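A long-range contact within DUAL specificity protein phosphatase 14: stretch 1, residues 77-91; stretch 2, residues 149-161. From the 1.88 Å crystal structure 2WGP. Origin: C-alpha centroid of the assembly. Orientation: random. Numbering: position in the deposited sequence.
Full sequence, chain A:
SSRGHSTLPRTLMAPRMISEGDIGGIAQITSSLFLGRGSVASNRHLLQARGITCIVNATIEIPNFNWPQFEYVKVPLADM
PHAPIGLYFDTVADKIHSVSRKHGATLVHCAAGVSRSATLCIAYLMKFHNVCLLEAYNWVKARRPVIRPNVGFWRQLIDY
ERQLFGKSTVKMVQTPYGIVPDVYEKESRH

Stretch 1, residues 77-91: LADMPHAPIGLYFDT
Stretch 2 149-161: PNVGFWRQLIDYE

A helix can fasten an irregular segment by giving its polar side chains, and that of its N-cap, to the segment's backbone and carboxylates, with aromatic side chains packing alongside. In dual specificity protein phosphatase 14, the helix 151-161 does this to residues 77-91, which run through loop, a type I turn from Met 80 to Ala 83 (Ala 83 N to Met 80 O, 3.0 Å), a 3-10 segment (85-88) and a helix from Phe 89. Both stretches progress the same way through the contact, from Asp 79 with Asn 150 to Asp 90 with Tyr 160. CA-to-CB points toward the other stretch in Asn 150, Gln 156, Tyr 160, Ile 85 and Phe 89.

Gln 156 is the central clamp. With chi1 m, chi2 t and chi3 54°, it donates from NE2 to Ala 83 O (2.9 Å, 173°) and accepts at OE1 from Gly 86 N (2.8 Å, 162°). One amide thus satisfies both a carbonyl and an NH where the loop enters the 3-10 segment, a pairing that suits glutamine's donor and acceptor.

Asn 150, the N-cap, works similarly at the helix start. With chi1 p (75°) and chi2 52°, its OD1 accepts from Phe 153 N at 3.0 Å, while ND2 donates to OD1 of Asp 79 (chi1 t, chi2 21°) at 2.9 Å. Near the other end of the stretch, Tyr 160 (chi1 t, chi2 57°) donates from OH to Asp 90 OD2 at 2.8 Å, with Asp 90 in chi1 m, chi2 139°.

In the accompanying register, the CA atoms of Pro 81 and Gly 152 lie 3.8 Å apart, those of Gly 86 and Gln 156 5.9 Å. The first approach demands glycine, since an ideal CB on Gly 152 would sit 1.9 Å from Pro 81 O; instead Gly 152 CA meets Pro 81 O at 3.3 Å in a CA-H...O contact. Gly 86 is also tight, its ideal CB falling 3.1 Å from Gln 156 OE1. A water donates to Pro 81 O (2.6 Å).

Packing completes the contact, which buries 746 Å², both sides summed. Phe 153 (chi1 m, chi2 178°) is buried; Ile 85, with both chi angles t, places CD1 over one face of its ring, 4.0 Å from the centroid, and CG2 3.4 Å from Phe 153 CD2. Farther along, buried Phe 89 (chi1 m, chi2 171°) directs CB over the Tyr 160 ring, 3.9 Å from its centroid. The two rings meet obliquely, centroids 5.0 Å apart and planes at 52°. Tyr 160 therefore serves twice, offering its face to Phe 89 and its hydroxyl to Asp 90.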

# COMPACT_ATOMS: atom_id res chain seq x y z
N LEU A 77 8.75 11.97 18.83
CA LEU A 77 7.84 11.16 18.03
C LEU A 77 6.55 11.92 17.73
O LEU A 77 6.10 12.72 18.53
CB LEU A 77 7.38 9.94 18.87
CG LEU A 77 8.41 8.92 19.33
CD1 LEU A 77 7.87 8.19 20.60
CD2 LEU A 77 8.73 7.96 18.19
N ALA A 78 5.95 11.60 16.59
CA ALA A 78 4.58 12.00 16.23
C ALA A 78 3.62 10.91 16.67
O ALA A 78 4.03 9.76 16.83
CB ALA A 78 4.47 12.22 14.74
N ASP A 79 2.35 11.27 16.90
CA ASP A 79 1.33 10.29 17.25
C ASP A 79 0.76 9.67 15.97
O ASP A 79 -0.37 10.00 15.53
CB ASP A 79 0.23 10.91 18.13
CG ASP A 79 -0.84 9.90 18.56
OD1 ASP A 79 -0.55 8.70 18.53
OD2 ASP A 79 -2.00 10.31 18.88
N MET A 80 1.54 8.77 15.37
CA MET A 80 1.21 8.17 14.10
C MET A 80 1.49 6.67 14.19
O MET A 80 2.43 6.26 14.87
CB MET A 80 2.04 8.80 12.96
CG MET A 80 1.71 10.26 12.67
SD MET A 80 0.03 10.38 12.04
CE MET A 80 0.27 9.61 10.42
N PRO A 81 0.68 5.84 13.52
CA PRO A 81 0.85 4.38 13.67
C PRO A 81 2.22 3.85 13.23
O PRO A 81 2.71 2.87 13.78
CB PRO A 81 -0.25 3.80 12.79
CG PRO A 81 -1.22 4.90 12.62
CD PRO A 81 -0.45 6.16 12.62
N HIS A 82 2.87 4.51 12.28
CA HIS A 82 4.24 4.09 11.87
C HIS A 82 5.39 4.78 12.61
O HIS A 82 6.55 4.52 12.33
CB HIS A 82 4.41 4.18 10.35
CG HIS A 82 3.49 3.25 9.62
ND1 HIS A 82 2.63 3.69 8.64
CD2 HIS A 82 3.25 1.93 9.77
CE1 HIS A 82 1.91 2.66 8.20
NE2 HIS A 82 2.27 1.59 8.88
N ALA A 83 5.09 5.65 13.58
CA ALA A 83 6.14 6.19 14.43
C ALA A 83 6.69 5.02 15.25
O ALA A 83 5.91 4.29 15.91
CB ALA A 83 5.62 7.28 15.35
N PRO A 84 8.02 4.83 15.22
CA PRO A 84 8.64 3.66 15.87
C PRO A 84 8.86 3.89 17.37
O PRO A 84 10.00 3.83 17.87
CB PRO A 84 9.98 3.53 15.13
CG PRO A 84 10.34 4.93 14.82
CD PRO A 84 9.04 5.64 14.51
N ILE A 85 7.75 4.12 18.07
CA ILE A 85 7.74 4.38 19.51
C ILE A 85 8.40 3.25 20.33
O ILE A 85 9.03 3.50 21.37
CB ILE A 85 6.30 4.66 20.00
CG1 ILE A 85 6.30 5.17 21.45
CG2 ILE A 85 5.42 3.40 19.91
CD1 ILE A 85 4.99 5.86 21.83
N GLY A 86 8.28 2.02 19.85
CA GLY A 86 8.91 0.88 20.48
C GLY A 86 10.41 0.98 20.71
O GLY A 86 10.95 0.34 21.62
N LEU A 87 11.08 1.79 19.89
CA LEU A 87 12.51 2.01 20.04
C LEU A 87 12.83 2.76 21.33
O LEU A 87 13.99 2.85 21.73
CB LEU A 87 13.07 2.78 18.82
CG LEU A 87 13.11 2.09 17.45
CD1 LEU A 87 13.62 3.02 16.32
CD2 LEU A 87 13.98 0.83 17.48
N TYR A 88 11.81 3.33 21.97
CA TYR A 88 11.96 4.03 23.24
C TYR A 88 11.41 3.24 24.43
O TYR A 88 11.45 3.73 25.56
CB TYR A 88 11.30 5.40 23.16
CG TYR A 88 11.97 6.35 22.17
CD1 TYR A 88 13.08 7.11 22.55
CD2 TYR A 88 11.51 6.47 20.87
CE1 TYR A 88 13.69 8.00 21.66
CE2 TYR A 88 12.13 7.36 19.97
CZ TYR A 88 13.22 8.11 20.38
OH TYR A 88 13.86 8.99 19.51
N PHE A 89 10.88 2.04 24.20
CA PHE A 89 10.26 1.28 25.29
C PHE A 89 11.26 1.03 26.42
O PHE A 89 11.00 1.42 27.57
CB PHE A 89 9.65 -0.04 24.79
CG PHE A 89 8.33 0.10 24.02
CD1 PHE A 89 7.81 -1.01 23.35
CD2 PHE A 89 7.60 1.31 23.94
CE1 PHE A 89 6.61 -0.91 22.65
CE2 PHE A 89 6.42 1.38 23.24
CZ PHE A 89 5.92 0.27 22.61
N ASP A 90 12.41 0.42 26.09
CA ASP A 90 13.44 0.10 27.09
C ASP A 90 14.08 1.36 27.66
O ASP A 90 14.21 1.50 28.86
CB ASP A 90 14.53 -0.83 26.52
CG ASP A 90 14.06 -2.27 26.38
OD1 ASP A 90 14.39 -2.92 25.36
OD2 ASP A 90 13.36 -2.76 27.30
N THR A 91 14.43 2.32 26.80
CA THR A 91 15.15 3.49 27.28
C THR A 91 14.30 4.36 28.21
O THR A 91 14.79 4.81 29.26
CB THR A 91 15.80 4.29 26.12
OG1 THR A 91 14.79 4.76 25.24
CG2 THR A 91 16.79 3.38 25.32
N PRO A 149 -4.09 4.46 22.78
CA PRO A 149 -2.94 4.32 21.90
C PRO A 149 -3.37 4.02 20.48
O PRO A 149 -4.40 3.36 20.25
CB PRO A 149 -2.19 3.13 22.49
CG PRO A 149 -2.53 3.19 23.96
CD PRO A 149 -3.98 3.58 23.96
N ASN A 150 -2.66 4.57 19.51
CA ASN A 150 -3.07 4.36 18.14
C ASN A 150 -2.83 2.89 17.75
O ASN A 150 -2.18 2.18 18.49
CB ASN A 150 -2.45 5.39 17.20
CG ASN A 150 -0.99 5.14 16.91
OD1 ASN A 150 -0.60 4.05 16.51
ND2 ASN A 150 -0.19 6.18 17.04
N VAL A 151 -3.37 2.41 16.63
CA VAL A 151 -3.28 0.96 16.34
C VAL A 151 -1.85 0.45 16.08
O VAL A 151 -1.55 -0.71 16.39
CB VAL A 151 -4.24 0.50 15.23
CG1 VAL A 151 -5.70 0.69 15.73
CG2 VAL A 151 -3.94 1.25 13.91
N GLY A 152 -0.99 1.31 15.51
CA GLY A 152 0.42 0.96 15.30
C GLY A 152 1.17 0.80 16.61
O GLY A 152 1.97 -0.16 16.81
N PHE A 153 0.90 1.70 17.55
CA PHE A 153 1.44 1.60 18.88
C PHE A 153 1.01 0.28 19.55
O PHE A 153 1.82 -0.35 20.22
CB PHE A 153 1.04 2.82 19.75
CG PHE A 153 1.66 4.15 19.32
CD1 PHE A 153 1.33 5.31 20.01
CD2 PHE A 153 2.59 4.24 18.30
CE1 PHE A 153 1.89 6.53 19.68
CE2 PHE A 153 3.17 5.48 17.95
CZ PHE A 153 2.81 6.62 18.64
N TRP A 154 -0.25 -0.10 19.39
CA TRP A 154 -0.73 -1.41 19.83
C TRP A 154 0.06 -2.59 19.24
O TRP A 154 0.45 -3.47 19.98
CB TRP A 154 -2.24 -1.57 19.58
CG TRP A 154 -3.03 -1.04 20.73
CD1 TRP A 154 -3.75 0.11 20.76
CD2 TRP A 154 -3.17 -1.63 22.02
NE1 TRP A 154 -4.33 0.27 21.99
CE2 TRP A 154 -3.98 -0.78 22.79
CE3 TRP A 154 -2.67 -2.81 22.61
CZ2 TRP A 154 -4.33 -1.06 24.12
CZ3 TRP A 154 -3.03 -3.09 23.93
CH2 TRP A 154 -3.85 -2.22 24.66
N ARG A 155 0.26 -2.61 17.92
CA ARG A 155 1.12 -3.63 17.28
C ARG A 155 2.49 -3.70 17.97
O ARG A 155 2.99 -4.78 18.28
CB ARG A 155 1.32 -3.38 15.78
CG ARG A 155 0.07 -3.55 14.95
CD ARG A 155 0.38 -3.58 13.45
NE ARG A 155 0.85 -2.30 12.91
CZ ARG A 155 0.09 -1.29 12.46
NH1 ARG A 155 -1.24 -1.35 12.50
NH2 ARG A 155 0.67 -0.19 11.99
N GLN A 156 3.05 -2.54 18.27
CA GLN A 156 4.38 -2.48 18.85
C GLN A 156 4.38 -2.95 20.30
O GLN A 156 5.28 -3.68 20.72
CB GLN A 156 4.95 -1.06 18.70
CG GLN A 156 5.19 -0.65 17.25
CD GLN A 156 5.74 0.75 17.09
OE1 GLN A 156 6.77 1.09 17.69
NE2 GLN A 156 5.09 1.58 16.24
N LEU A 157 3.35 -2.55 21.07
CA LEU A 157 3.19 -3.05 22.45
C LEU A 157 3.03 -4.57 22.52
O LEU A 157 3.56 -5.21 23.44
CB LEU A 157 1.96 -2.40 23.11
CG LEU A 157 2.14 -0.96 23.59
CD1 LEU A 157 0.81 -0.37 23.94
CD2 LEU A 157 3.15 -0.87 24.74
N ILE A 158 2.29 -5.13 21.57
CA ILE A 158 2.03 -6.57 21.50
C ILE A 158 3.33 -7.34 21.24
O ILE A 158 3.59 -8.35 21.87
CB ILE A 158 0.96 -6.95 20.45
CG1 ILE A 158 -0.44 -6.54 20.93
CG2 ILE A 158 1.00 -8.49 20.17
CD1 ILE A 158 -1.54 -6.45 19.82
N ASP A 159 4.14 -6.83 20.31
CA ASP A 159 5.47 -7.40 20.06
C ASP A 159 6.33 -7.34 21.32
O ASP A 159 6.96 -8.33 21.66
CB ASP A 159 6.18 -6.71 18.87
CG ASP A 159 7.43 -7.47 18.43
OD1 ASP A 159 8.46 -7.37 19.11
OD2 ASP A 159 7.37 -8.21 17.42
N TYR A 160 6.35 -6.19 22.00
CA TYR A 160 7.16 -6.01 23.22
C TYR A 160 6.69 -6.93 24.34
O TYR A 160 7.52 -7.54 25.02
CB TYR A 160 7.08 -4.56 23.68
CG TYR A 160 8.04 -4.16 24.78
CD1 TYR A 160 9.43 -4.32 24.63
CD2 TYR A 160 7.57 -3.56 25.95
CE1 TYR A 160 10.31 -3.91 25.60
CE2 TYR A 160 8.44 -3.16 26.95
CZ TYR A 160 9.81 -3.34 26.76
OH TYR A 160 10.64 -2.90 27.74
N GLU A 161 5.37 -7.07 24.49
CA GLU A 161 4.81 -8.04 25.44
C GLU A 161 5.31 -9.45 25.15
O GLU A 161 5.72 -10.18 26.07
CB GLU A 161 3.30 -8.03 25.42
CG GLU A 161 2.71 -8.95 26.55
CD GLU A 161 1.22 -9.20 26.47
OE1 GLU A 161 0.63 -9.06 25.38
OE2 GLU A 161 0.63 -9.54 27.54
O HOH W 1 3.61 0.42 13.53